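Long-range contact in AlkD2 (Streptococcus mutans, PDB 6M9M), which is of unknown function but binds inosine-5'-monophosphate and is related to the HEAT-like repeat DNA glycosylases: residues A[143-151]-A[168-179]. Numbering follows the deposited sequence.
Sequences PNEAIRRIA and ALRDISKKFPDL
The helical segments within 143-151 and 168-179 run roughly antiparallel, their axes 10.3 Å apart at closest approach with 153° between their N-to-C directions, while F176 and the first turn of the next helix lie beside P143 and N144. I150 and I172 meet tip to tip, CD1 of I150 lying 3.6 Å from CD1 of I172. The other branch of I150 is used separately: CG2, anti to the backbone N, sits 3.7 Å from CG of L169, the two side chains running past each other in opposite directions, and A168, one turn before I172, sets its CB against CD1 of I150. One turn earlier, I147 rests CG1 against CG2 of I172 and carries CD1 on to CB of L179 (3.7 Å), crossing the leucine at about a right angle; V180 also packs on I147 and I172. At the end of the interface P143 lays CB over the centre of the F176 ring, a CH-pi contact of 4.0 Å to the centroid and 7° off the ring normal. Its CG presses on CD1 of L179 at a tight 3.4 Å. A water bridges the segments, donating to N144 OD1 and to L179 O, 2.8 Å from each. F176 stands at the N-cap position of helix 177-185. Lying away from the IMP pocket, the contact is an apolar pairing of antiparallel helices, characteristic of HEAT-like repeat proteins.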
# COMPACT_ATOMS: atom_id res chain seq x y z
N PRO A 143 18.54 6.20 -0.09
CA PRO A 143 17.49 6.67 0.82
C PRO A 143 16.85 8.00 0.44
O PRO A 143 15.67 8.20 0.74
CB PRO A 143 18.21 6.76 2.18
CG PRO A 143 19.69 6.74 1.86
CD PRO A 143 19.82 5.93 0.60
N ASN A 144 17.59 8.93 -0.17
CA ASN A 144 16.98 10.18 -0.57
C ASN A 144 15.90 9.98 -1.64
O ASN A 144 15.02 10.82 -1.77
CB ASN A 144 18.03 11.19 -1.04
CG ASN A 144 18.62 11.99 0.11
OD1 ASN A 144 17.99 12.21 1.14
ND2 ASN A 144 19.85 12.46 -0.08
N GLU A 145 15.97 8.89 -2.41
CA GLU A 145 14.91 8.64 -3.38
C GLU A 145 13.59 8.27 -2.71
O GLU A 145 12.52 8.46 -3.31
CB GLU A 145 15.31 7.55 -4.37
CG GLU A 145 16.47 7.91 -5.28
CD GLU A 145 16.15 9.00 -6.28
OE1 GLU A 145 14.99 9.11 -6.73
OE2 GLU A 145 17.07 9.76 -6.63
N ALA A 146 13.65 7.76 -1.48
CA ALA A 146 12.45 7.56 -0.68
C ALA A 146 12.06 8.86 0.01
O ALA A 146 10.89 9.26 -0.05
CB ALA A 146 12.70 6.46 0.35
N ILE A 147 13.01 9.52 0.67
CA ILE A 147 12.69 10.72 1.43
C ILE A 147 12.03 11.76 0.53
O ILE A 147 11.02 12.38 0.90
CB ILE A 147 13.96 11.26 2.12
CG1 ILE A 147 14.43 10.28 3.20
CG2 ILE A 147 13.71 12.64 2.71
CD1 ILE A 147 15.82 10.58 3.73
N ARG A 148 12.59 11.99 -0.66
CA ARG A 148 12.06 13.03 -1.54
C ARG A 148 10.63 12.71 -1.96
O ARG A 148 9.76 13.59 -1.98
CB ARG A 148 12.94 13.20 -2.78
CG ARG A 148 12.43 14.25 -3.76
CD ARG A 148 13.22 14.30 -5.05
NE ARG A 148 12.80 13.28 -6.01
CZ ARG A 148 13.52 12.20 -6.34
NH1 ARG A 148 14.71 11.99 -5.80
NH2 ARG A 148 13.04 11.34 -7.23
N ARG A 149 10.37 11.45 -2.29
CA ARG A 149 9.05 11.06 -2.77
C ARG A 149 8.00 11.20 -1.67
O ARG A 149 6.89 11.65 -1.93
CB ARG A 149 9.08 9.62 -3.28
CG ARG A 149 9.69 9.51 -4.66
CD ARG A 149 9.74 8.04 -5.14
NE ARG A 149 9.99 8.00 -6.56
CZ ARG A 149 11.19 8.09 -7.11
NH1 ARG A 149 12.27 8.14 -6.34
NH2 ARG A 149 11.30 8.12 -8.44
N ILE A 150 8.35 10.79 -0.46
CA ILE A 150 7.42 10.86 0.66
C ILE A 150 7.17 12.32 1.04
O ILE A 150 6.03 12.75 1.23
CB ILE A 150 7.96 10.06 1.85
CG1 ILE A 150 8.06 8.57 1.53
CG2 ILE A 150 7.06 10.27 3.07
CD1 ILE A 150 9.05 7.82 2.43
N ALA A 151 8.25 13.10 1.14
CA ALA A 151 8.14 14.49 1.59
C ALA A 151 7.34 15.34 0.61
O ALA A 151 6.76 16.35 1.02
CB ALA A 151 9.54 15.07 1.81
N ALA A 168 6.07 7.49 7.74
CA ALA A 168 7.05 6.91 6.82
C ALA A 168 8.39 7.63 6.94
O ALA A 168 9.46 6.99 6.88
CB ALA A 168 6.52 6.93 5.39
N LEU A 169 8.37 8.96 7.12
CA LEU A 169 9.60 9.69 7.35
C LEU A 169 10.17 9.38 8.74
O LEU A 169 11.39 9.29 8.91
CB LEU A 169 9.36 11.19 7.20
CG LEU A 169 9.05 11.69 5.79
CD1 LEU A 169 8.58 13.13 5.82
CD2 LEU A 169 10.25 11.56 4.86
N ARG A 170 9.29 9.22 9.74
CA ARG A 170 9.72 8.82 11.08
C ARG A 170 10.46 7.49 11.04
O ARG A 170 11.52 7.35 11.68
CB ARG A 170 8.49 8.74 11.98
CG ARG A 170 8.75 8.60 13.46
CD ARG A 170 7.43 8.38 14.17
NE ARG A 170 7.43 8.29 15.63
CZ ARG A 170 7.05 9.27 16.45
NH1 ARG A 170 7.02 9.04 17.75
NH2 ARG A 170 6.72 10.47 15.99
N ASP A 171 9.95 6.52 10.28
CA ASP A 171 10.65 5.24 10.13
C ASP A 171 12.09 5.48 9.66
O ASP A 171 13.06 4.93 10.21
CB ASP A 171 10.03 4.38 9.02
CG ASP A 171 8.59 3.93 9.26
OD1 ASP A 171 8.13 3.73 10.39
OD2 ASP A 171 7.95 3.65 8.20
N ILE A 172 12.22 6.26 8.59
CA ILE A 172 13.52 6.47 7.94
C ILE A 172 14.47 7.19 8.87
O ILE A 172 15.68 6.92 8.86
CB ILE A 172 13.31 7.19 6.59
CG1 ILE A 172 12.49 6.32 5.64
CG2 ILE A 172 14.64 7.56 5.95
CD1 ILE A 172 12.00 7.07 4.41
N SER A 173 13.95 8.11 9.68
CA SER A 173 14.80 8.91 10.55
C SER A 173 15.57 8.08 11.56
O SER A 173 16.61 8.53 12.05
CB SER A 173 13.95 9.93 11.32
OG SER A 173 13.24 9.31 12.38
N LYS A 174 15.09 6.87 11.87
CA LYS A 174 15.74 6.05 12.89
C LYS A 174 17.02 5.43 12.36
O LYS A 174 17.94 5.16 13.14
CB LYS A 174 14.78 4.96 13.38
CG LYS A 174 13.60 5.57 14.12
CD LYS A 174 12.44 4.59 14.18
CE LYS A 174 11.23 5.23 14.80
NZ LYS A 174 10.04 4.35 14.84
N LYS A 175 17.11 5.21 11.05
CA LYS A 175 18.31 4.66 10.45
C LYS A 175 19.09 5.68 9.64
O LYS A 175 20.31 5.50 9.47
CB LYS A 175 17.92 3.46 9.58
CG LYS A 175 18.96 2.40 9.40
CD LYS A 175 18.42 1.24 8.63
CE LYS A 175 17.64 0.27 9.48
NZ LYS A 175 17.57 -0.99 8.69
N PHE A 176 18.45 6.76 9.20
CA PHE A 176 19.11 7.80 8.41
C PHE A 176 18.79 9.16 9.02
O PHE A 176 18.20 10.04 8.37
CB PHE A 176 18.66 7.73 6.95
CG PHE A 176 18.96 6.42 6.29
CD1 PHE A 176 20.19 6.21 5.68
CD2 PHE A 176 18.03 5.40 6.29
CE1 PHE A 176 20.47 5.00 5.07
CE2 PHE A 176 18.32 4.19 5.70
CZ PHE A 176 19.53 3.99 5.08
N PRO A 177 19.16 9.36 10.29
CA PRO A 177 18.82 10.63 10.93
C PRO A 177 19.43 11.82 10.22
O PRO A 177 18.80 12.88 10.12
CB PRO A 177 19.33 10.46 12.37
CG PRO A 177 20.32 9.34 12.30
CD PRO A 177 19.84 8.43 11.21
N ASP A 178 20.66 11.68 9.72
CA ASP A 178 21.30 12.80 9.04
C ASP A 178 20.49 13.25 7.83
O ASP A 178 20.25 14.44 7.63
CB ASP A 178 22.74 12.43 8.63
CG ASP A 178 23.64 12.08 9.82
OD1 ASP A 178 23.42 12.61 10.93
OD2 ASP A 178 24.58 11.28 9.65
N LEU A 179 20.02 12.30 7.02
CA LEU A 179 19.32 12.67 5.80
C LEU A 179 17.94 13.25 6.09
O LEU A 179 17.48 14.16 5.40
CB LEU A 179 19.20 11.47 4.88
CG LEU A 179 20.51 10.87 4.40
CD1 LEU A 179 20.22 9.64 3.55
CD2 LEU A 179 21.28 11.91 3.62
O HOH W 1 17.98 14.54 2.63